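Local coordinates for protein prophenoloxidase b (Marsupenaeus japonicus, PDB 3WKY) that is the precursor of a type 3 copper phenoloxidase that probably hydroxylates monophenols and oxidises o-diphenols at a two-copper site, at residues 62-65 with 66-69; 89-92 with 93-97; 202-206 with 207-211; 567-570 with 571-575. One frame throughout, in Å; residues are numbered along the deposited sequence. Where two conformers were deposited one is given.

Contact 1 of 4, residues 62-65 with 66-69; sequences SIPE and GIPF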
loop_
_atom_site.group_PDB
_atom_site.type_symbol
_atom_site.label_atom_id
_atom_site.label_comp_id
_atom_site.label_asym_id
_atom_site.label_seq_id
_atom_site.Cartn_x
_atom_site.Cartn_y
_atom_site.Cartn_z
ATOM N N SER A 62 -5.814 45.216 -8.290
ATOM C CA SER A 62 -4.906 44.303 -7.587
ATOM C C SER A 62 -4.562 43.032 -8.371
ATOM O O SER A 62 -3.595 42.346 -8.046
ATOM C CB SER A 62 -5.479 43.917 -6.224
ATOM O OG SER A 62 -6.591 43.046 -6.359
ATOM N N ILE A 63 -5.348 42.706 -9.390
ATOM C CA ILE A 63 -5.054 41.521 -10.192
ATOM C C ILE A 63 -4.103 41.898 -11.319
ATOM O O ILE A 63 -4.432 42.733 -12.160
ATOM C CB ILE A 63 -6.331 40.879 -10.782
ATOM C CG1 ILE A 63 -7.410 40.734 -9.704
ATOM C CG2 ILE A 63 -5.999 39.537 -11.444
ATOM C CD1 ILE A 63 -6.997 39.944 -8.485
ATOM N N PRO A 64 -2.914 41.283 -11.339
ATOM C CA PRO A 64 -1.906 41.624 -12.353
ATOM C C PRO A 64 -2.314 41.204 -13.763
ATOM O O PRO A 64 -3.042 40.225 -13.939
ATOM C CB PRO A 64 -0.674 40.818 -11.909
ATOM C CG PRO A 64 -1.233 39.679 -11.096
ATOM C CD PRO A 64 -2.445 40.251 -10.397
ATOM N N GLU A 65 -1.852 41.951 -14.761
ATOM C CA GLU A 65 -2.023 41.572 -16.160
ATOM C C GLU A 65 -1.278 40.268 -16.432
ATOM O O GLU A 65 -0.309 39.951 -15.743
ATOM C CB GLU A 65 -1.480 42.678 -17.079
ATOM C CG GLU A 65 -1.643 42.409 -18.578
ATOM C CD GLU A 65 -0.330 42.482 -19.346
ATOM O OE1 GLU A 65 0.493 43.375 -19.046
ATOM O OE2 GLU A 65 -0.121 41.645 -20.254
ATOM N N GLY A 66 -1.717 39.514 -17.432
ATOM C CA GLY A 66 -0.978 38.336 -17.857
ATOM C C GLY A 66 -1.391 37.005 -17.253
ATOM O O GLY A 66 -0.686 36.002 -17.416
ATOM N N ILE A 67 -2.519 36.992 -16.545
ATOM C CA ILE A 67 -3.081 35.749 -16.022
ATOM C C ILE A 67 -4.578 35.751 -16.307
ATOM O O ILE A 67 -5.160 36.815 -16.550
ATOM C CB ILE A 67 -2.844 35.575 -14.498
ATOM C CG1 ILE A 67 -3.530 36.684 -13.701
ATOM C CG2 ILE A 67 -1.338 35.496 -14.170
ATOM C CD1 ILE A 67 -3.466 36.484 -12.190
ATOM N N PRO A 68 -5.207 34.566 -16.286
ATOM C CA PRO A 68 -6.660 34.528 -16.501
ATOM C C PRO A 68 -7.447 35.106 -15.327
ATOM O O PRO A 68 -6.886 35.337 -14.252
ATOM C CB PRO A 68 -6.956 33.021 -16.619
ATOM C CG PRO A 68 -5.648 32.388 -16.983
ATOM C CD PRO A 68 -4.612 33.216 -16.273
ATOM N N PHE A 69 -8.745 35.342 -15.541
ATOM C CA PHE A 69 -9.676 35.579 -14.443
ATOM C C PHE A 69 -10.025 34.227 -13.827
ATOM O O PHE A 69 -10.648 33.370 -14.479
ATOM C CB PHE A 69 -10.957 36.256 -14.972
ATOM C CG PHE A 69 -12.130 36.206 -14.024
ATOM C CD1 PHE A 69 -12.004 36.611 -12.704
ATOM C CD2 PHE A 69 -13.387 35.793 -14.477
ATOM C CE1 PHE A 69 -13.087 36.566 -11.838
ATOM C CE2 PHE A 69 -14.479 35.759 -13.620
ATOM C CZ PHE A 69 -14.335 36.141 -12.299
#
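Ile-67 sets the end of its side chain against Ile-63 and Pro-64, and the contact between the two halves of this bend is apolar. The touching atom is CD1, placed 4.0 Å from CG2 of Ile-63 and equally far from CG of Pro-64. The two isoleucine side chains cross at about a right angle, while the proline ring is met aslant. Ile-67 has CG1 between its backbone N and carbonyl carbon (chi1 62°), with the chain extended beyond it (chi2 174°), and this stretches CD1 back over the preceding residues. On its way CG1 passes 3.6 Å from the carbonyl O of Pro-64.

The backbone turns through Glu-65 and Gly-66 without a hydrogen bond joining the two halves. Gly-66 has a positive phi of 94°, and a CB there would collide with the carbonyl O of Glu-65. Polar ties come from outside: the side-chain amide ND2 of Asn-108 bonds to the carbonyl oxygens of both Pro-64 and Ile-67, one on each limb. Ile-63 and Ile-67 also share a neighbour, His-76 of helix 74-89, so the isoleucine pair lies against that helix.

The arrangement is an open, non-helical bend of the chain at the surface of the all-alpha hemocyanin-type domain, in the connection from helix 51-54 to helix 74-89. A few residues further on, the same connection carries Phe-72, which lines the pocket of the copper-oxygen cluster, consistent with the phenylalanine that this domain brings over the copper site in arthropod hemocyanins.

Contact 2 of 4, residues 89-92 with 93-97; sequences EAKS and LNVLK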
loop_
_atom_site.group_PDB
_atom_site.type_symbol
_atom_site.label_atom_id
_atom_site.label_comp_id
_atom_site.label_asym_id
_atom_site.label_seq_id
_atom_site.Cartn_x
_atom_site.Cartn_y
_atom_site.Cartn_z
ATOM N N GLU A 89 -22.845 51.424 -11.619
ATOM C CA GLU A 89 -23.322 52.630 -10.943
ATOM C C GLU A 89 -23.084 53.916 -11.745
ATOM O O GLU A 89 -23.439 55.002 -11.295
ATOM C CB GLU A 89 -22.712 52.735 -9.542
ATOM C CG GLU A 89 -23.187 51.651 -8.575
ATOM C CD GLU A 89 -22.545 51.759 -7.199
ATOM O OE1 GLU A 89 -21.638 52.601 -7.022
ATOM O OE2 GLU A 89 -22.943 50.997 -6.292
ATOM N N ALA A 90 -22.489 53.793 -12.928
ATOM C CA ALA A 90 -22.279 54.950 -13.803
ATOM C C ALA A 90 -23.608 55.636 -14.120
ATOM O O ALA A 90 -24.604 54.965 -14.409
ATOM C CB ALA A 90 -21.588 54.528 -15.083
ATOM N N LYS A 91 -23.615 56.969 -14.089
ATOM C CA LYS A 91 -24.867 57.693 -14.259
ATOM C C LYS A 91 -25.480 57.542 -15.651
ATOM O O LYS A 91 -26.689 57.720 -15.809
ATOM C CB LYS A 91 -24.715 59.164 -13.876
ATOM C CG LYS A 91 -23.680 59.925 -14.672
ATOM C CD LYS A 91 -23.468 61.295 -14.052
ATOM C CE LYS A 91 -22.978 62.305 -15.070
ATOM N NZ LYS A 91 -22.845 63.652 -14.451
ATOM N N SER A 92 -24.673 57.184 -16.643
ATOM C CA SER A 92 -25.196 56.967 -17.990
ATOM C C SER A 92 -24.317 56.021 -18.797
ATOM O O SER A 92 -23.183 55.746 -18.414
ATOM C CB SER A 92 -25.302 58.299 -18.740
ATOM O OG SER A 92 -24.011 58.799 -19.061
ATOM N N LEU A 93 -24.837 55.550 -19.928
ATOM C CA LEU A 93 -24.054 54.699 -20.816
ATOM C C LEU A 93 -22.858 55.429 -21.433
ATOM O O LEU A 93 -21.818 54.818 -21.684
ATOM C CB LEU A 93 -24.938 54.080 -21.894
ATOM C CG LEU A 93 -26.013 53.138 -21.345
ATOM C CD1 LEU A 93 -26.839 52.529 -22.464
ATOM C CD2 LEU A 93 -25.375 52.042 -20.479
ATOM N N ASN A 94 -22.997 56.730 -21.674
ATOM C CA ASN A 94 -21.869 57.526 -22.156
ATOM C C ASN A 94 -20.748 57.577 -21.121
ATOM O O ASN A 94 -19.575 57.408 -21.450
ATOM C CB ASN A 94 -22.315 58.946 -22.535
ATOM C CG ASN A 94 -23.033 58.994 -23.874
ATOM O OD1 ASN A 94 -22.595 58.381 -24.847
ATOM N ND2 ASN A 94 -24.149 59.717 -23.924
ATOM N N VAL A 95 -21.118 57.807 -19.867
ATOM C CA VAL A 95 -20.152 57.803 -18.779
ATOM C C VAL A 95 -19.545 56.406 -18.571
ATOM O O VAL A 95 -18.343 56.271 -18.318
ATOM C CB VAL A 95 -20.786 58.317 -17.477
ATOM C CG1 VAL A 95 -19.875 58.059 -16.295
ATOM C CG2 VAL A 95 -21.103 59.808 -17.597
ATOM N N LEU A 96 -20.373 55.369 -18.687
ATOM C CA LEU A 96 -19.870 53.996 -18.608
ATOM C C LEU A 96 -18.794 53.767 -19.669
ATOM O O LEU A 96 -17.707 53.273 -19.367
ATOM C CB LEU A 96 -21.012 52.986 -18.770
ATOM C CG LEU A 96 -20.643 51.526 -19.055
ATOM C CD1 LEU A 96 -19.714 50.994 -17.994
ATOM C CD2 LEU A 96 -21.898 50.664 -19.142
ATOM N N LYS A 97 -19.104 54.145 -20.904
ATOM C CA LYS A 97 -18.169 54.038 -22.016
ATOM C C LYS A 97 -16.845 54.763 -21.729
ATOM O O LYS A 97 -15.767 54.250 -22.036
ATOM C CB LYS A 97 -18.827 54.590 -23.281
ATOM C CG LYS A 97 -17.926 54.654 -24.505
ATOM C CD LYS A 97 -18.617 55.377 -25.668
ATOM C CE LYS A 97 -18.374 56.891 -25.647
ATOM N NZ LYS A 97 -18.997 57.596 -24.484
#
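Val-95 folds back onto the residues that lead into its helix, and each carbon of its side chain meets one of them. CB lies 3.6 Å from OG of Ser-92 and just as far from that residue's carbonyl O. From there the two methyls part. CG1, anti to the backbone N (chi1 169°), touches CB of Ala-90 at 4.1 Å; CG2 packs 3.4 Å from OG of Ser-92 and, for one of two Lys-91 conformers, also meets that residue's CG, the two side chains crossing aslant. The serine so surrounded is the N-cap of helix 93-103. Its OG, held between backbone N and carbonyl carbon, accepts the N-H of Val-95 at 3.2 Å along a nearly straight line (167°), capping an amide of the first turn. The carbonyl O of Ser-92 receives Leu-96 N at 2.8 Å, the opening i to i+4 bond of the helix, with the donor tilted 18° from the carbonyl plane. Ala-90 packs against this first turn, its CB 4.0 Å from CB of Leu-96. Beyond the contact, Leu-96 rests on Leu-11 of helix 9-12, and the carbonyl O of Ala-90 is bonded by Arg-123.

Contact 3 of 4, residues 202-206 with 207-211; sequences WHLSN and PYYIE. With CUO (Cu2-o2 cluster), chain J.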
loop_
_atom_site.group_PDB
_atom_site.type_symbol
_atom_site.label_atom_id
_atom_site.label_comp_id
_atom_site.label_asym_id
_atom_site.label_seq_id
_atom_site.Cartn_x
_atom_site.Cartn_y
_atom_site.Cartn_z
ATOM N N TRP A 202 -23.588 31.879 -17.320
ATOM C CA TRP A 202 -24.339 31.504 -16.131
ATOM C C TRP A 202 -23.704 32.105 -14.888
ATOM O O TRP A 202 -24.385 32.666 -14.021
ATOM C CB TRP A 202 -24.501 29.976 -15.988
ATOM C CG TRP A 202 -25.506 29.682 -14.907
ATOM C CD1 TRP A 202 -26.862 29.498 -15.067
ATOM C CD2 TRP A 202 -25.258 29.648 -13.500
ATOM N NE1 TRP A 202 -27.458 29.321 -13.835
ATOM C CE2 TRP A 202 -26.490 29.412 -12.859
ATOM C CE3 TRP A 202 -24.102 29.788 -12.713
ATOM C CZ2 TRP A 202 -26.605 29.312 -11.465
ATOM C CZ3 TRP A 202 -24.216 29.688 -11.332
ATOM C CH2 TRP A 202 -25.456 29.448 -10.723
ATOM N N HIS A 203 -22.386 31.984 -14.780
ATOM C CA HIS A 203 -21.729 32.443 -13.576
ATOM C C HIS A 203 -21.597 33.951 -13.490
ATOM O O HIS A 203 -21.390 34.488 -12.409
ATOM C CB HIS A 203 -20.373 31.773 -13.413
ATOM C CG HIS A 203 -20.486 30.383 -12.887
ATOM N ND1 HIS A 203 -20.719 30.114 -11.558
ATOM C CD2 HIS A 203 -20.430 29.187 -13.516
ATOM C CE1 HIS A 203 -20.787 28.807 -11.385
ATOM N NE2 HIS A 203 -20.620 28.228 -12.557
ATOM N N LEU A 204 -21.710 34.625 -14.624
ATOM C CA LEU A 204 -21.640 36.082 -14.597
ATOM C C LEU A 204 -23.032 36.691 -14.459
ATOM O O LEU A 204 -23.176 37.838 -14.027
ATOM C CB LEU A 204 -20.864 36.613 -15.804
ATOM C CG LEU A 204 -19.355 36.342 -15.664
ATOM C CD1 LEU A 204 -18.601 36.699 -16.931
ATOM C CD2 LEU A 204 -18.772 37.096 -14.472
ATOM N N SER A 205 -24.057 35.907 -14.801
ATOM C CA SER A 205 -25.440 36.295 -14.527
ATOM C C SER A 205 -25.794 36.001 -13.074
ATOM O O SER A 205 -26.544 36.746 -12.440
ATOM C CB SER A 205 -26.386 35.526 -15.444
ATOM O OG SER A 205 -27.729 35.948 -15.260
ATOM N N ASN A 206 -25.241 34.910 -12.543
ATOM C CA ASN A 206 -25.546 34.484 -11.177
ATOM C C ASN A 206 -24.306 34.273 -10.318
ATOM O O ASN A 206 -24.121 33.186 -9.767
ATOM C CB ASN A 206 -26.339 33.185 -11.219
ATOM C CG ASN A 206 -27.665 33.361 -11.892
ATOM O OD1 ASN A 206 -28.552 34.007 -11.342
ATOM N ND2 ASN A 206 -27.804 32.824 -13.102
ATOM N N PRO A 207 -23.466 35.311 -10.179
ATOM C CA PRO A 207 -22.211 35.084 -9.451
ATOM C C PRO A 207 -22.456 34.853 -7.974
ATOM O O PRO A 207 -23.338 35.463 -7.367
ATOM C CB PRO A 207 -21.437 36.390 -9.671
ATOM C CG PRO A 207 -22.514 37.437 -9.887
ATOM C CD PRO A 207 -23.616 36.718 -10.616
ATOM N N TYR A 208 -21.664 33.959 -7.390
ATOM C CA TYR A 208 -21.830 33.623 -5.994
ATOM C C TYR A 208 -21.502 34.804 -5.089
ATOM O O TYR A 208 -21.858 34.803 -3.897
ATOM C CB TYR A 208 -20.973 32.403 -5.653
ATOM C CG TYR A 208 -19.489 32.606 -5.885
ATOM C CD1 TYR A 208 -18.695 33.180 -4.910
ATOM C CD2 TYR A 208 -18.883 32.194 -7.073
ATOM C CE1 TYR A 208 -17.337 33.358 -5.102
ATOM C CE2 TYR A 208 -17.515 32.368 -7.276
ATOM C CZ TYR A 208 -16.757 32.952 -6.287
ATOM O OH TYR A 208 -15.395 33.135 -6.459
ATOM N N TYR A 209 -20.850 35.819 -5.653
ATOM C CA TYR A 209 -20.485 36.987 -4.855
ATOM C C TYR A 209 -21.530 38.108 -4.946
ATOM O O TYR A 209 -21.339 39.193 -4.389
ATOM C CB TYR A 209 -19.077 37.479 -5.231
ATOM C CG TYR A 209 -18.806 37.454 -6.722
ATOM C CD1 TYR A 209 -18.385 36.286 -7.364
ATOM C CD2 TYR A 209 -18.981 38.595 -7.490
ATOM C CE1 TYR A 209 -18.147 36.269 -8.732
ATOM C CE2 TYR A 209 -18.741 38.589 -8.846
ATOM C CZ TYR A 209 -18.324 37.431 -9.465
ATOM O OH TYR A 209 -18.100 37.440 -10.823
ATOM N N ILE A 210 -22.638 37.838 -5.634
ATOM C CA ILE A 210 -23.698 38.838 -5.768
ATOM C C ILE A 210 -24.185 39.308 -4.397
ATOM O O ILE A 210 -24.184 38.543 -3.429
ATOM C CB ILE A 210 -24.890 38.291 -6.595
ATOM C CG1 ILE A 210 -25.751 39.436 -7.150
ATOM C CG2 ILE A 210 -25.748 37.319 -5.774
ATOM C CD1 ILE A 210 -25.163 40.086 -8.395
ATOM N N GLU A 211 -24.574 40.573 -4.283
ATOM C CA GLU A 211 -25.173 41.050 -3.040
ATOM C C GLU A 211 -26.404 40.206 -2.739
ATOM O O GLU A 211 -27.288 40.080 -3.589
ATOM C CB GLU A 211 -25.562 42.526 -3.153
ATOM C CG GLU A 211 -24.810 43.439 -2.189
ATOM C CD GLU A 211 -25.308 43.327 -0.759
ATOM O OE1 GLU A 211 -26.530 43.463 -0.535
ATOM O OE2 GLU A 211 -24.474 43.109 0.142
HETATM CU CU1 CUO J . -20.452 25.983 -12.914
HETATM CU CU2 CUO J . -18.310 24.167 -10.658
HETATM O O1 CUO J . -19.368 25.735 -11.254
HETATM O O2 CUO J . -18.332 25.348 -12.492
#
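Tyr-209, with CG between its backbone N and carbonyl carbon (chi1 41°), carries its phenol back to the end of the helix, where OH touches CD2 of Leu-204 at 3.7 Å. In Leu-204 a chi2 of 173° sets CD1 anti to CA and leaves CD2, the other branch, to meet the hydroxyl. Pro-207 packs on one face of the tyrosine ring, its CB 3.3 Å from the plane and offset to the rim. Tyr-209 was modelled in two conformers, and this packing belongs to one. Its CD1 in turn stands 3.7 Å over the centre of the Tyr-208 ring.

Pro-207 also closes the helix. The carbonyl O of His-203 lies 3.2 Å from its N, where a further helical bond would form, but the proline has no hydrogen to give; the last helical bond runs from Asn-206 N to Trp-202 O. The chain then enters a type I turn, Pro-207 to Ile-210. A glycine here, lacking the ring, would probably leave a gap against the face of Tyr-209 and let the chain leaving the helix turn more freely.

The same last turn holds a copper ligand. NE2 of His-203 binds CU1 of the copper-oxygen cluster at 2.3 Å, while CE3 of Trp-202 covers one face of its imidazole, 3.5 Å above the centre. His-199 and His-226 are the other two histidine ligands of this copper.

Around it, helix 218-239 packs on Trp-202 and Asn-206, helix 109-122 on Leu-204 and Pro-207, and helix 74-89 on Tyr-209, which places the turn within the helical core.

Contact 4 of 4, residues 567-570 with 571-575; sequences FAFS and GCSWP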
loop_
_atom_site.group_PDB
_atom_site.type_symbol
_atom_site.label_atom_id
_atom_site.label_comp_id
_atom_site.label_asym_id
_atom_site.label_seq_id
_atom_site.Cartn_x
_atom_site.Cartn_y
_atom_site.Cartn_z
ATOM N N PHE A 567 -23.531 31.274 -33.719
ATOM C CA PHE A 567 -24.067 31.562 -32.397
ATOM C C PHE A 567 -25.554 31.897 -32.472
ATOM O O PHE A 567 -25.944 33.064 -32.468
ATOM C CB PHE A 567 -23.280 32.715 -31.781
ATOM C CG PHE A 567 -21.796 32.557 -31.923
ATOM C CD1 PHE A 567 -21.111 31.633 -31.151
ATOM C CD2 PHE A 567 -21.086 33.307 -32.852
ATOM C CE1 PHE A 567 -19.742 31.470 -31.289
ATOM C CE2 PHE A 567 -19.715 33.150 -32.995
ATOM C CZ PHE A 567 -19.042 32.229 -32.210
ATOM N N ALA A 568 -26.378 30.857 -32.534
ATOM C CA ALA A 568 -27.816 31.015 -32.742
ATOM C C ALA A 568 -28.478 31.872 -31.670
ATOM O O ALA A 568 -29.151 32.859 -31.975
ATOM C CB ALA A 568 -28.489 29.653 -32.821
ATOM N N PHE A 569 -28.298 31.487 -30.413
ATOM C CA PHE A 569 -28.935 32.203 -29.316
ATOM C C PHE A 569 -27.908 33.012 -28.532
ATOM O O PHE A 569 -26.770 32.577 -28.341
ATOM C CB PHE A 569 -29.717 31.238 -28.425
ATOM C CG PHE A 569 -31.006 30.762 -29.048
ATOM C CD1 PHE A 569 -30.990 29.909 -30.144
ATOM C CD2 PHE A 569 -32.226 31.189 -28.552
ATOM C CE1 PHE A 569 -32.176 29.481 -30.735
ATOM C CE2 PHE A 569 -33.417 30.763 -29.135
ATOM C CZ PHE A 569 -33.388 29.911 -30.227
ATOM N N SER A 570 -28.313 34.204 -28.107
ATOM C CA SER A 570 -27.396 35.148 -27.492
ATOM C C SER A 570 -27.639 35.230 -25.992
ATOM O O SER A 570 -28.610 34.668 -25.474
ATOM C CB SER A 570 -27.568 36.531 -28.126
ATOM O OG SER A 570 -28.858 37.045 -27.856
ATOM N N GLY A 571 -26.750 35.927 -25.292
ATOM C CA GLY A 571 -26.862 36.059 -23.850
ATOM C C GLY A 571 -26.621 34.725 -23.171
ATOM O O GLY A 571 -25.739 33.970 -23.584
ATOM N N CYS A 572 -27.421 34.431 -22.148
ATOM C CA CYS A 572 -27.294 33.196 -21.383
ATOM C C CYS A 572 -28.323 32.169 -21.874
ATOM O O CYS A 572 -29.524 32.340 -21.678
ATOM C CB CYS A 572 -27.506 33.495 -19.903
ATOM S SG CYS A 572 -27.048 32.138 -18.773
ATOM N N SER A 573 -27.850 31.107 -22.520
ATOM C CA SER A 573 -28.745 30.134 -23.147
ATOM C C SER A 573 -28.121 28.745 -23.170
ATOM O O SER A 573 -26.935 28.613 -23.500
ATOM C CB SER A 573 -29.028 30.560 -24.594
ATOM O OG SER A 573 -29.899 29.648 -25.260
ATOM N N TRP A 574 -28.902 27.704 -22.867
ATOM C CA TRP A 574 -28.423 26.358 -23.182
ATOM C C TRP A 574 -28.150 26.363 -24.686
ATOM O O TRP A 574 -28.921 26.952 -25.430
ATOM C CB TRP A 574 -29.457 25.283 -22.834
ATOM C CG TRP A 574 -28.894 23.914 -23.079
ATOM C CD1 TRP A 574 -29.117 23.110 -24.161
ATOM C CD2 TRP A 574 -27.951 23.218 -22.249
ATOM N NE1 TRP A 574 -28.392 21.945 -24.042
ATOM C CE2 TRP A 574 -27.666 21.987 -22.881
ATOM C CE3 TRP A 574 -27.341 23.507 -21.028
ATOM C CZ2 TRP A 574 -26.786 21.045 -22.330
ATOM C CZ3 TRP A 574 -26.462 22.573 -20.481
ATOM C CH2 TRP A 574 -26.198 21.361 -21.130
ATOM N N PRO A 575 -27.044 25.748 -25.142
ATOM C CA PRO A 575 -26.770 25.815 -26.588
ATOM C C PRO A 575 -27.842 25.122 -27.425
ATOM O O PRO A 575 -28.136 23.945 -27.192
ATOM C CB PRO A 575 -25.444 25.059 -26.730
ATOM C CG PRO A 575 -24.793 25.204 -25.397
ATOM C CD PRO A 575 -25.925 25.139 -24.397
#
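The Phe-569 ring meets Ser-573 at its root: the serine OG comes in obliquely, 4.1 Å from CG of the ring and 3.5 Å from CB. Further along, the Trp-574 indole has CD of Pro-575 on one face, 3.4 Å above the plane and offset to the rim, and takes part in a cation-pi contact with Arg-232. A chi1 of -180° swings the Ser-573 hydroxyl away from its own amide N and lets it donate to the carbonyl O of Trp-574 at 2.9 Å. The donor stands 37° out of that carbonyl's plane. The same OG accepts from the backbone N of Ser-556, so this buried hydroxyl is engaged twice. An alanine here would probably leave Ser-556 N and the Trp-574 carbonyl without this mate and take away the OG contact at the root of the Phe-569 ring. The residues form an irregular loop between strands 541-548 and 588-598 of the Ig-like hemocyanin domain. It swings round at Gly-571, whose phi is positive (68°) and where a CB would strike the carbonyl O of Ser-570. Directly after it Cys-572 forms a disulfide with Cys-619, and Ser-556 OG bonds to the Ser-570 carbonyl. At the outer end, Ala-568 touches a protein-linked N-acetylglucosamine.

The contacts follow one another along the chain. Contacts 1 and 2 both belong to the all-alpha hemocyanin-type domain, contact 1 in the loop before helix 74-89 and contact 2 directly after it, their centres 25 Å apart. Contact 3, in the copper domain, is 20 Å from contact 1 between centres, yet Phe-69 CZ reaches Tyr-209 OH at 4.2 Å, a touch between the first two domains. Contact 4, in the Ig-like domain, lies 18 Å from contact 3 and meets it where Cys-572 SG packs 3.8 Å from Trp-202 N. Contact 3 is thus the middle member: Phe-69 packs on Tyr-209 just past the copper-bearing helix, and Cys-572 on the helix itself, whereas contact 2 stays apart at the surface.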